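Vinylacetyl-CoA Delta-isomerase (Nitrosopumilus maritimus SCM1, PDB 6VJR) binds FAD and a [4Fe-4S] cluster and probably acts as an oxygen-tolerant 4-hydroxybutyryl-CoA dehydratase with vinylacetyl-CoA delta-isomerase activity. Local coordinates at residues 287-292 / 446-451; 361-366 / 455-460. One frame throughout, in Å; residues are numbered along the deposited sequence.

Interaction 1 of 2, residues 287-292 / 446-451; sequences CYHRRS and HGAGSP. With FE (Fe (III) ion), chain I; FAD (flavin-adenine dinucleotide), chain F; SF4 (iron/sulfur cluster), chain E.
Arg290 and His289, on helix 278-292, meet Ala448 in the type II beta turn His446-Gly449, which connects helices 437-446 and 451-461 in the C-terminal region, whose family belongs to the acyl-CoA dehydrogenase clan. The tight part of the contact is built round Ala448. Its methyl group lies at the edge of the imidazole, close to the ring plane, with Ala448 CB 3.7 Å from His289 CD2, and it also touches Arg290 CG. Extended from CG to NE, the arginine chain passes this methyl and brings its guanidinium side-on to the turn: Arg290 NE reaches Ala448 O at 2.8 Å and Arg290 NH2 reaches the same oxygen at 2.7 Å. The oxygen lies in the guanidinium plane, and sharing it bends both bonds, to N-H...O angles of 135° and 146°. This pair of bonds helps to fix how the guanidinium is turned.

His289 holds CG anti to the backbone N (chi1 -159°), which carries its ring toward the iron(III) ion, bound by His289 NE2 at 2.3 Å. Tyr293 and Glu443 also bind this metal, while Asp105 OD2 is hydrogen-bonded to ND1 and, with the iron, probably holds the ring's rotation. The adjoining iron-sulfur cluster brings its FE1 to 3.5 Å from His289 CE1.

Packing slackens toward the partly exposed Gly449, where Arg290 NH2 comes no nearer than 4.2 Å to Gly449 CA. A side chain there would nevertheless collide with the guanidinium, and one at Gly447 would run into the iron. The loop also lines the FAD from His446 to Ser450. Ser450 OG lies in the plane of the His446 ring, hydrogen-bonded to ND1, and comes within 3.4 Å of FAD C5'.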
ATOM      1  N   CYS A 287      15.411 -12.296  18.094  1.00 12.62           N
ATOM      2  CA  CYS A 287      14.446 -13.316  17.720  1.00 13.63           C
ATOM      3  C   CYS A 287      13.251 -13.267  18.674  1.00 13.51           C
ATOM      4  O   CYS A 287      12.106 -13.231  18.228  1.00 13.51           O
ATOM      5  CB  CYS A 287      15.127 -14.675  17.772  1.00 14.76           C
ATOM      6  SG  CYS A 287      14.075 -16.061  17.292  1.00 15.97           S
ATOM      7  N   TYR A 288      13.503 -13.344  19.990  1.00 12.63           N
ATOM      8  CA  TYR A 288      12.407 -13.240  20.931  1.00 13.40           C
ATOM      9  C   TYR A 288      11.687 -11.908  20.805  1.00 12.74           C
ATOM     10  O   TYR A 288      10.440 -11.827  20.778  1.00 13.85           O
ATOM     11  CB  TYR A 288      12.892 -13.398  22.367  1.00 13.65           C
ATOM     12  CG  TYR A 288      13.336 -14.796  22.793  1.00 12.90           C
ATOM     13  CD1 TYR A 288      12.451 -15.852  22.895  1.00 13.11           C
ATOM     14  CD2 TYR A 288      14.680 -15.067  23.004  1.00 13.11           C
ATOM     15  CE1 TYR A 288      12.877 -17.099  23.279  1.00 13.74           C
ATOM     16  CE2 TYR A 288      15.114 -16.310  23.414  1.00 13.09           C
ATOM     17  CZ  TYR A 288      14.223 -17.358  23.472  1.00 13.25           C
ATOM     18  OH  TYR A 288      14.649 -18.601  23.877  1.00 15.03           O
ATOM     19  N   HIS A 289      12.478 -10.839  20.863  1.00 12.83           N
ATOM     20  CA  HIS A 289      11.880  -9.530  21.050  1.00 12.61           C
ATOM     21  C   HIS A 289      11.056  -9.088  19.832  1.00 11.54           C
ATOM     22  O   HIS A 289      10.025  -8.431  20.013  1.00 12.09           O
ATOM     23  CB  HIS A 289      12.899  -8.489  21.470  1.00 13.34           C
ATOM     24  CG  HIS A 289      12.251  -7.326  22.139  1.00 14.35           C
ATOM     25  ND1 HIS A 289      11.529  -7.407  23.308  1.00 16.10           N
ATOM     26  CD2 HIS A 289      12.156  -6.043  21.735  1.00 17.28           C
ATOM     27  CE1 HIS A 289      11.024  -6.183  23.568  1.00 19.02           C
ATOM     28  NE2 HIS A 289      11.400  -5.338  22.618  1.00 18.31           N
ATOM     29  N   ARG A 290      11.457  -9.503  18.632  1.00 12.00           N
ATOM     30  CA  ARG A 290      10.751  -9.139  17.403  1.00 11.65           C
ATOM     31  C   ARG A 290       9.334  -9.715  17.385  1.00 11.38           C
ATOM     32  O   ARG A 290       8.471  -9.185  16.714  1.00 14.12           O
ATOM     33  CB  ARG A 290      11.585  -9.517  16.180  1.00 10.76           C
ATOM     34  CG  ARG A 290      12.677  -8.480  15.963  1.00 12.05           C
ATOM     35  CD  ARG A 290      13.614  -8.755  14.840  1.00 12.76           C
ATOM     36  NE  ARG A 290      14.663  -7.741  14.800  1.00 12.60           N
ATOM     37  CZ  ARG A 290      15.847  -7.918  14.243  1.00 13.68           C
ATOM     38  NH1 ARG A 290      16.058  -8.937  13.445  1.00 15.32           N
ATOM     39  NH2 ARG A 290      16.824  -7.100  14.526  1.00 14.90           N
ATOM     40  N   ARG A 291       9.035 -10.755  18.181  1.00 11.91           N
ATOM     41  CA  ARG A 291       7.645 -11.177  18.293  1.00 13.26           C
ATOM     42  C   ARG A 291       6.999 -10.901  19.659  1.00 13.46           C
ATOM     43  O   ARG A 291       5.803 -11.185  19.838  1.00 15.56           O
ATOM     44  CB  ARG A 291       7.375 -12.584  17.800  1.00 15.57           C
ATOM     45  CG  ARG A 291       8.176 -13.713  18.369  1.00 15.46           C
ATOM     46  CD  ARG A 291       7.645 -14.313  19.690  1.00 16.11           C
ATOM     47  NE  ARG A 291       8.159 -13.629  20.871  1.00 15.85           N
ATOM     48  CZ  ARG A 291       8.133 -14.149  22.125  1.00 16.39           C
ATOM     49  NH1 ARG A 291       7.473 -15.287  22.411  1.00 16.00           N
ATOM     50  NH2 ARG A 291       8.737 -13.496  23.093  1.00 17.47           N
ATOM     51  N   SER A 292       7.721 -10.233  20.568  1.00 13.80           N
ATOM     52  CA  SER A 292       7.107  -9.599  21.721  1.00 13.50           C
ATOM     53  C   SER A 292       6.213  -8.437  21.323  1.00 13.67           C
ATOM     54  O   SER A 292       5.367  -8.008  22.128  1.00 14.41           O
ATOM     55  CB  SER A 292       8.167  -9.239  22.757  1.00 14.48           C
ATOM     56  OG  SER A 292       8.619 -10.455  23.369  1.00 14.75           O
ATOM     57  N   HIS A 446      11.521   1.021  15.590  1.00 12.42           N
ATOM     58  CA  HIS A 446      12.948   0.804  15.900  1.00 10.96           C
ATOM     59  C   HIS A 446      13.242  -0.279  16.943  1.00 11.76           C
ATOM     60  O   HIS A 446      14.365  -0.744  17.057  1.00 12.90           O
ATOM     61  CB  HIS A 446      13.625   2.102  16.346  1.00 11.98           C
ATOM     62  CG  HIS A 446      13.790   3.049  15.188  1.00 11.47           C
ATOM     63  ND1 HIS A 446      14.556   2.706  14.103  1.00 12.00           N
ATOM     64  CD2 HIS A 446      13.222   4.210  14.906  1.00 12.40           C
ATOM     65  CE1 HIS A 446      14.512   3.692  13.212  1.00 11.28           C
ATOM     66  NE2 HIS A 446      13.703   4.643  13.682  1.00 13.04           N
ATOM     67  N   GLY A 447      12.270  -0.622  17.733  1.00 12.71           N
ATOM     68  CA  GLY A 447      12.500  -1.600  18.790  1.00 13.95           C
ATOM     69  C   GLY A 447      12.979  -2.962  18.260  1.00 13.63           C
ATOM     70  O   GLY A 447      12.472  -3.485  17.281  1.00 15.86           O
ATOM     71  N   ALA A 448      14.036  -3.509  18.874  1.00 16.55           N
ATOM     72  CA  ALA A 448      14.759  -4.697  18.396  1.00 18.12           C
ATOM     73  C   ALA A 448      15.301  -4.546  16.969  1.00 18.66           C
ATOM     74  O   ALA A 448      15.526  -5.534  16.253  1.00 21.43           O
ATOM     75  CB  ALA A 448      13.910  -5.932  18.463  1.00 21.23           C
ATOM     76  N   GLY A 449      15.557  -3.313  16.586  1.00 15.25           N
ATOM     77  CA  GLY A 449      16.194  -3.028  15.320  1.00 15.63           C
ATOM     78  C   GLY A 449      15.254  -2.350  14.330  1.00 14.50           C
ATOM     79  O   GLY A 449      14.061  -2.636  14.221  1.00 16.73           O
ATOM     80  N   SER A 450      15.858  -1.471  13.544  1.00 13.49           N
ATOM     81  CA  SER A 450      15.166  -0.744  12.507  1.00 13.43           C
ATOM     82  C   SER A 450      14.711  -1.704  11.401  1.00 13.89           C
ATOM     83  O   SER A 450      15.226  -2.828  11.285  1.00 13.55           O
ATOM     84  CB  SER A 450      16.055   0.315  11.966  1.00 14.45           C
ATOM     85  OG  SER A 450      16.591   1.162  12.971  1.00 13.89           O
ATOM     86  N   PRO A 451      13.830  -1.282  10.462  1.00 13.96           N
ATOM     87  CA  PRO A 451      13.308  -2.176   9.439  1.00 13.52           C
ATOM     88  C   PRO A 451      14.393  -2.931   8.666  1.00 11.69           C
ATOM     89  O   PRO A 451      14.263  -4.124   8.366  1.00 12.75           O
ATOM     90  CB  PRO A 451      12.506  -1.255   8.513  1.00 14.44           C
ATOM     91  CG  PRO A 451      11.985  -0.195   9.477  1.00 14.86           C
ATOM     92  CD  PRO A 451      13.054  -0.040  10.525  1.00 13.77           C
TER
HETATM   93 FE    FE I 605      10.849  -3.206  22.038  0.70 18.30          FE
HETATM   94  PA  FAD F 602      20.175   4.034  13.838  1.00 12.52           P
HETATM   95  O1A FAD F 602      20.974   2.797  13.864  1.00 14.52           O
HETATM   96  O2A FAD F 602      20.898   5.318  13.920  1.00 12.73           O
HETATM   97  O5B FAD F 602      19.181   3.891  12.602  1.00 12.22           O
HETATM   98  C5B FAD F 602      18.809   5.024  11.780  1.00 11.79           C
HETATM   99  C4B FAD F 602      18.704   4.563  10.356  1.00 12.18           C
HETATM  100  O4B FAD F 602      20.030   4.287   9.841  1.00 11.88           O
HETATM  101  C3B FAD F 602      17.871   3.294  10.093  1.00 11.70           C
HETATM  102  O3B FAD F 602      17.162   3.411   8.856  1.00 12.39           O
HETATM  103  C2B FAD F 602      18.930   2.203   9.991  1.00 11.35           C
HETATM  104  O2B FAD F 602      18.571   1.033   9.272  1.00 12.02           O
HETATM  105  C1B FAD F 602      20.069   2.967   9.311  1.00 11.55           C
HETATM  106  N9A FAD F 602      21.391   2.432   9.608  1.00 11.95           N
HETATM  107  C8A FAD F 602      22.093   2.424  10.795  1.00 14.16           C
HETATM  108  N7A FAD F 602      23.287   1.891  10.726  1.00 14.79           N
HETATM  109  C5A FAD F 602      23.380   1.489   9.406  1.00 13.70           C
HETATM  110  C6A FAD F 602      24.411   0.846   8.690  1.00 15.68           C
HETATM  111  N6A FAD F 602      25.590   0.543   9.235  1.00 16.18           N
HETATM  112  N1A FAD F 602      24.169   0.525   7.398  1.00 16.83           N
HETATM  113  C2A FAD F 602      22.988   0.880   6.860  1.00 16.04           C
HETATM  114  N3A FAD F 602      21.959   1.517   7.415  1.00 15.32           N
HETATM  115  C4A FAD F 602      22.211   1.795   8.709  1.00 13.76           C
HETATM  116  N1  FAD F 602      17.287  -0.769  23.085  1.00 12.63           N
HETATM  117  C2  FAD F 602      17.699  -1.439  24.211  1.00 13.16           C
HETATM  118  O2  FAD F 602      18.804  -1.997  24.292  1.00 14.43           O
HETATM  119  N3  FAD F 602      16.820  -1.554  25.272  1.00 13.52           N
HETATM  120  C4  FAD F 602      15.562  -1.029  25.347  1.00 12.70           C
HETATM  121  O4  FAD F 602      14.897  -1.088  26.366  1.00 15.16           O
HETATM  122  C4X FAD F 602      15.184  -0.240  24.184  1.00 12.87           C
HETATM  123  N5  FAD F 602      13.980   0.341  24.178  1.00 13.93           N
HETATM  124  C5X FAD F 602      13.726   1.260  23.182  1.00 13.60           C
HETATM  125  C6  FAD F 602      12.585   2.074  23.243  1.00 14.24           C
HETATM  126  C7  FAD F 602      12.323   3.041  22.285  1.00 14.47           C
HETATM  127  C7M FAD F 602      11.140   3.964  22.448  1.00 16.11           C
HETATM  128  C8  FAD F 602      13.141   3.114  21.139  1.00 13.55           C
HETATM  129  C8M FAD F 602      12.817   4.074  20.032  1.00 14.24           C
HETATM  130  C9  FAD F 602      14.219   2.270  21.008  1.00 13.12           C
HETATM  131  C9A FAD F 602      14.543   1.357  22.044  1.00 12.51           C
HETATM  132  N10 FAD F 602      15.697   0.577  22.001  1.00 13.74           N
HETATM  133  C10 FAD F 602      16.113  -0.178  23.098  1.00 12.63           C
HETATM  134  C1' FAD F 602      16.666   0.905  20.937  1.00 13.86           C
HETATM  135  C2' FAD F 602      16.441   0.324  19.562  1.00 13.38           C
HETATM  136  O2' FAD F 602      16.898  -1.029  19.586  1.00 14.76           O
HETATM  137  C3' FAD F 602      17.220   1.138  18.518  1.00 13.30           C
HETATM  138  O3' FAD F 602      16.554   2.383  18.417  1.00 12.67           O
HETATM  139  C4' FAD F 602      17.413   0.447  17.159  1.00 13.02           C
HETATM  140  O4' FAD F 602      18.332  -0.647  17.273  1.00 14.00           O
HETATM  141  C5' FAD F 602      17.918   1.396  16.088  1.00 12.04           C
HETATM  142  O5' FAD F 602      19.146   1.972  16.501  1.00 11.78           O
HETATM  143  P   FAD F 602      19.340   3.516  16.538  1.00 12.07           P
HETATM  144  O1P FAD F 602      18.315   4.184  17.341  1.00 11.74           O
HETATM  145  O2P FAD F 602      20.755   3.751  16.866  1.00 11.77           O
HETATM  146  O3P FAD F 602      19.096   4.048  15.046  1.00 11.83           O
HETATM  147 FE1  SF4 E 601       8.572  -3.710  23.977  0.30 54.23          FE
HETATM  148 FE2  SF4 E 601       5.830  -3.537  23.923  1.00 67.50          FE
HETATM  149 FE3  SF4 E 601       7.153  -2.328  25.809  1.00 37.28          FE
HETATM  150 FE4  SF4 E 601       6.864  -4.993  25.905  1.00 41.57          FE
HETATM  151  S1  SF4 E 601       5.249  -3.466  26.183  1.00 32.64           S
HETATM  152  S2  SF4 E 601       8.850  -3.790  26.264  1.00 38.65           S
HETATM  153  S3  SF4 E 601       7.070  -5.478  23.634  1.00 50.85           S
HETATM  154  S4  SF4 E 601       7.376  -1.882  23.588  1.00 58.18           S

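Interaction 2 of 2, residues 361-366 / 455-460; sequences LAQVCK and RIQIQR
Helices 359-369 and 451-461 of the helical C-terminal region pack side by side, running in roughly opposite directions, and between residues 361-366 and 455-460 the contact is carried by Gln363. The backbones come close, with Gln363 CA 6.6 Å from Ile458 CA. On one flank Gln363 CB rests against Ile458 CG1 at 3.6 Å, an aliphatic contact at the base of the glutamine. The chain then bends at chi2 (-52°), laying the amide over the methylene groups of Gln457, where Gln363 NE2 comes to 3.4 Å from Gln457 CG. The two glutamines cross with their amide planes 63° apart, and their polar ends look elsewhere: Gln363 OE1 accepts from Arg290 NH1, and the NE2 atoms of Gln363 and Gln457 both donate to Asp359 OD1. With an alanine in place of Gln363, Arg290 NH1 would probably lose this acceptor and a gap would be likely to open over Gln457 CG. Arg455 forms salt bridges to Asp324 and Glu328 of the third subunit, and Ile458 packs on Thr330 of that subunit, placing this contact beside a subunit interface. Glu283, which forms a salt bridge with Arg460, also receives a bond from Gln457 NE2. The side-chain oxygen of Gln457 is held within its own helix by Arg460 NH2, 2.8 Å from Gln457 OE1 at an N-H...O angle of 154°.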
ATOM      1  N   LEU A 361       9.681 -16.172  11.339  1.00 12.18           N
ATOM      2  CA  LEU A 361       8.362 -15.621  11.594  1.00 12.39           C
ATOM      3  C   LEU A 361       8.382 -14.426  12.552  1.00 11.51           C
ATOM      4  O   LEU A 361       7.520 -13.557  12.443  1.00 12.43           O
ATOM      5  CB  LEU A 361       7.424 -16.715  12.048  1.00 14.12           C
ATOM      6  CG  LEU A 361       7.186 -17.830  11.038  1.00 16.55           C
ATOM      7  CD1 LEU A 361       6.413 -18.969  11.641  1.00 18.70           C
ATOM      8  CD2 LEU A 361       6.400 -17.240   9.881  1.00 19.23           C
ATOM      9  N   ALA A 362       9.366 -14.380  13.469  1.00 11.39           N
ATOM     10  CA  ALA A 362       9.575 -13.192  14.280  1.00 11.33           C
ATOM     11  C   ALA A 362       9.900 -11.996  13.379  1.00 11.31           C
ATOM     12  O   ALA A 362       9.460 -10.893  13.662  1.00 12.34           O
ATOM     13  CB  ALA A 362      10.644 -13.394  15.296  1.00 13.23           C
ATOM     14  N   GLN A 363      10.729 -12.184  12.349  1.00 11.34           N
ATOM     15  CA  GLN A 363      11.077 -11.064  11.462  1.00 11.89           C
ATOM     16  C   GLN A 363       9.822 -10.523  10.814  1.00 11.58           C
ATOM     17  O   GLN A 363       9.657  -9.313  10.635  1.00 12.97           O
ATOM     18  CB  GLN A 363      12.084 -11.476  10.398  1.00 11.98           C
ATOM     19  CG  GLN A 363      13.330 -12.171  10.903  1.00 13.11           C
ATOM     20  CD  GLN A 363      14.011 -11.412  11.995  1.00 14.09           C
ATOM     21  OE1 GLN A 363      14.147 -10.171  11.934  1.00 13.68           O
ATOM     22  NE2 GLN A 363      14.478 -12.164  12.985  1.00 16.07           N
ATOM     23  N   VAL A 364       8.962 -11.433  10.385  1.00 11.95           N
ATOM     24  CA  VAL A 364       7.720 -11.056   9.731  1.00 13.45           C
ATOM     25  C   VAL A 364       6.789 -10.285  10.672  1.00 13.34           C
ATOM     26  O   VAL A 364       6.168  -9.309  10.297  1.00 14.51           O
ATOM     27  CB  VAL A 364       7.083 -12.349   9.180  1.00 15.58           C
ATOM     28  CG1 VAL A 364       5.678 -12.049   8.686  1.00 17.08           C
ATOM     29  CG2 VAL A 364       7.945 -12.997   8.100  1.00 17.94           C
ATOM     30  N   CYS A 365       6.671 -10.738  11.925  1.00 11.69           N
ATOM     31  CA  CYS A 365       5.892 -10.034  12.924  1.00 11.61           C
ATOM     32  C   CYS A 365       6.392  -8.590  13.041  1.00 11.18           C
ATOM     33  O   CYS A 365       5.665  -7.615  12.854  1.00 11.22           O
ATOM     34  CB  CYS A 365       5.957 -10.753  14.254  1.00 11.35           C
ATOM     35  SG  CYS A 365       5.043  -9.912  15.574  1.00 13.39           S
ATOM     36  N   LYS A 366       7.662  -8.431  13.347  0.66 11.19           N
ATOM     37  CA  LYS A 366       8.226  -7.103  13.572  0.66 11.19           C
ATOM     38  C   LYS A 366       8.160  -6.258  12.299  0.66 10.91           C
ATOM     39  O   LYS A 366       7.889  -5.065  12.374  0.66 11.46           O
ATOM     40  CB  LYS A 366       9.658  -7.274  14.074  0.66 12.54           C
ATOM     41  CG  LYS A 366      10.501  -6.056  13.821  0.66 13.10           C
ATOM     42  CD  LYS A 366      10.190  -4.879  14.727  0.66 15.21           C
ATOM     43  CE  LYS A 366      11.181  -3.835  14.419  0.66 14.98           C
ATOM     44  NZ  LYS A 366      10.985  -2.570  15.086  0.66 15.42           N
ATOM     45  N   ARG A 455      15.042  -7.053   7.310  1.00 12.24           N
ATOM     46  CA  ARG A 455      15.228  -7.453   5.933  1.00 12.89           C
ATOM     47  C   ARG A 455      16.498  -8.271   5.756  1.00 12.82           C
ATOM     48  O   ARG A 455      16.484  -9.285   5.061  1.00 14.41           O
ATOM     49  CB  ARG A 455      15.129  -6.233   5.029  1.00 13.02           C
ATOM     50  CG  ARG A 455      13.782  -5.520   5.155  1.00 12.19           C
ATOM     51  CD  ARG A 455      13.623  -4.400   4.110  1.00 13.36           C
ATOM     52  NE  ARG A 455      13.213  -4.916   2.803  1.00 13.57           N
ATOM     53  CZ  ARG A 455      11.976  -5.225   2.411  1.00 13.59           C
ATOM     54  NH1 ARG A 455      10.980  -5.183   3.280  1.00 12.82           N
ATOM     55  NH2 ARG A 455      11.775  -5.588   1.157  1.00 14.59           N
ATOM     56  N   ILE A 456      17.577  -7.861   6.419  1.00 13.30           N
ATOM     57  CA  ILE A 456      18.817  -8.612   6.334  1.00 14.86           C
ATOM     58  C   ILE A 456      18.639 -10.007   6.958  1.00 13.37           C
ATOM     59  O   ILE A 456      19.116 -11.003   6.403  1.00 14.45           O
ATOM     60  CB  ILE A 456      19.964  -7.826   6.982  1.00 17.01           C
ATOM     61  CG1 ILE A 456      20.259  -6.544   6.201  1.00 18.38           C
ATOM     62  CG2 ILE A 456      21.207  -8.695   7.141  1.00 19.09           C
ATOM     63  CD1 ILE A 456      21.133  -5.563   6.945  1.00 22.81           C
ATOM     64  N   GLN A 457      17.876 -10.115   8.052  1.00 15.68           N
ATOM     65  CA  GLN A 457      17.701 -11.415   8.683  1.00 14.80           C
ATOM     66  C   GLN A 457      16.756 -12.314   7.870  1.00 15.21           C
ATOM     67  O   GLN A 457      16.946 -13.530   7.828  1.00 16.51           O
ATOM     68  CB  GLN A 457      17.177 -11.240  10.103  1.00 17.22           C
ATOM     69  CG  GLN A 457      17.161 -12.499  10.932  1.00 21.70           C
ATOM     70  CD  GLN A 457      18.518 -13.067  11.304  1.00 24.14           C
ATOM     71  OE1 GLN A 457      19.615 -12.552  10.951  1.00 23.14           O
ATOM     72  NE2 GLN A 457      18.397 -14.184  12.031  1.00 26.82           N
ATOM     73  N   ILE A 458      15.746 -11.733   7.200  1.00 14.17           N
ATOM     74  CA  ILE A 458      14.932 -12.507   6.277  1.00 14.35           C
ATOM     75  C   ILE A 458      15.826 -13.035   5.155  1.00 13.89           C
ATOM     76  O   ILE A 458      15.738 -14.200   4.780  1.00 15.07           O
ATOM     77  CB  ILE A 458      13.770 -11.679   5.757  1.00 14.40           C
ATOM     78  CG1 ILE A 458      12.753 -11.380   6.900  1.00 14.32           C
ATOM     79  CG2 ILE A 458      13.110 -12.382   4.587  1.00 15.28           C
ATOM     80  CD1 ILE A 458      11.730 -10.300   6.542  1.00 16.25           C
ATOM     81  N   GLN A 459      16.656 -12.164   4.573  1.00 13.83           N
ATOM     82  CA  GLN A 459      17.577 -12.543   3.513  1.00 15.24           C
ATOM     83  C   GLN A 459      18.425 -13.750   3.890  1.00 15.61           C
ATOM     84  O   GLN A 459      18.604 -14.629   3.064  1.00 15.74           O
ATOM     85  CB  GLN A 459      18.409 -11.344   3.081  1.00 16.84           C
ATOM     86  CG  GLN A 459      19.324 -11.588   1.893  1.00 19.74           C
ATOM     87  CD  GLN A 459      19.972 -10.300   1.438  1.00 23.99           C
ATOM     88  OE1 GLN A 459      19.693  -9.789   0.363  1.00 32.89           O
ATOM     89  NE2 GLN A 459      20.730  -9.667   2.284  1.00 27.38           N
ATOM     90  N   ARG A 460      18.936 -13.763   5.128  1.00 15.26           N
ATOM     91  CA  ARG A 460      19.779 -14.832   5.604  1.00 17.67           C
ATOM     92  C   ARG A 460      19.059 -16.180   5.634  1.00 16.95           C
ATOM     93  O   ARG A 460      19.727 -17.217   5.553  1.00 20.99           O
ATOM     94  CB  ARG A 460      20.383 -14.487   6.970  1.00 19.78           C
ATOM     95  CG  ARG A 460      21.452 -13.413   6.855  1.00 26.49           C
ATOM     96  CD  ARG A 460      22.023 -13.061   8.220  1.00 31.39           C
ATOM     97  NE  ARG A 460      22.738 -14.238   8.724  1.00 38.41           N
ATOM     98  CZ  ARG A 460      22.570 -14.895   9.874  1.00 45.35           C
ATOM     99  NH1 ARG A 460      23.390 -15.896  10.156  1.00 49.86           N
ATOM    100  NH2 ARG A 460      21.607 -14.575  10.730  1.00 49.89           N
TER

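The two interactions lie side by side in the helical C-terminal region, their centres 9 Å apart, and their segments alternate along the chain: 287-292, 361-366, 446-451, 455-460. Interaction 1 is the inner one, about 8 Å from the centre of the chain against 17 Å for interaction 2. Helix 359-369 spans both, since Lys366 NZ reaches Gly447 O at 2.8 Å and Ala362 CB packs on Cys287 O, while helix 451-461 begins two residues after the turn of interaction 1. Interaction 2 thus forms an outer layer behind the turn beside the iron and flavin, joining the cofactor site to helices that face another subunit.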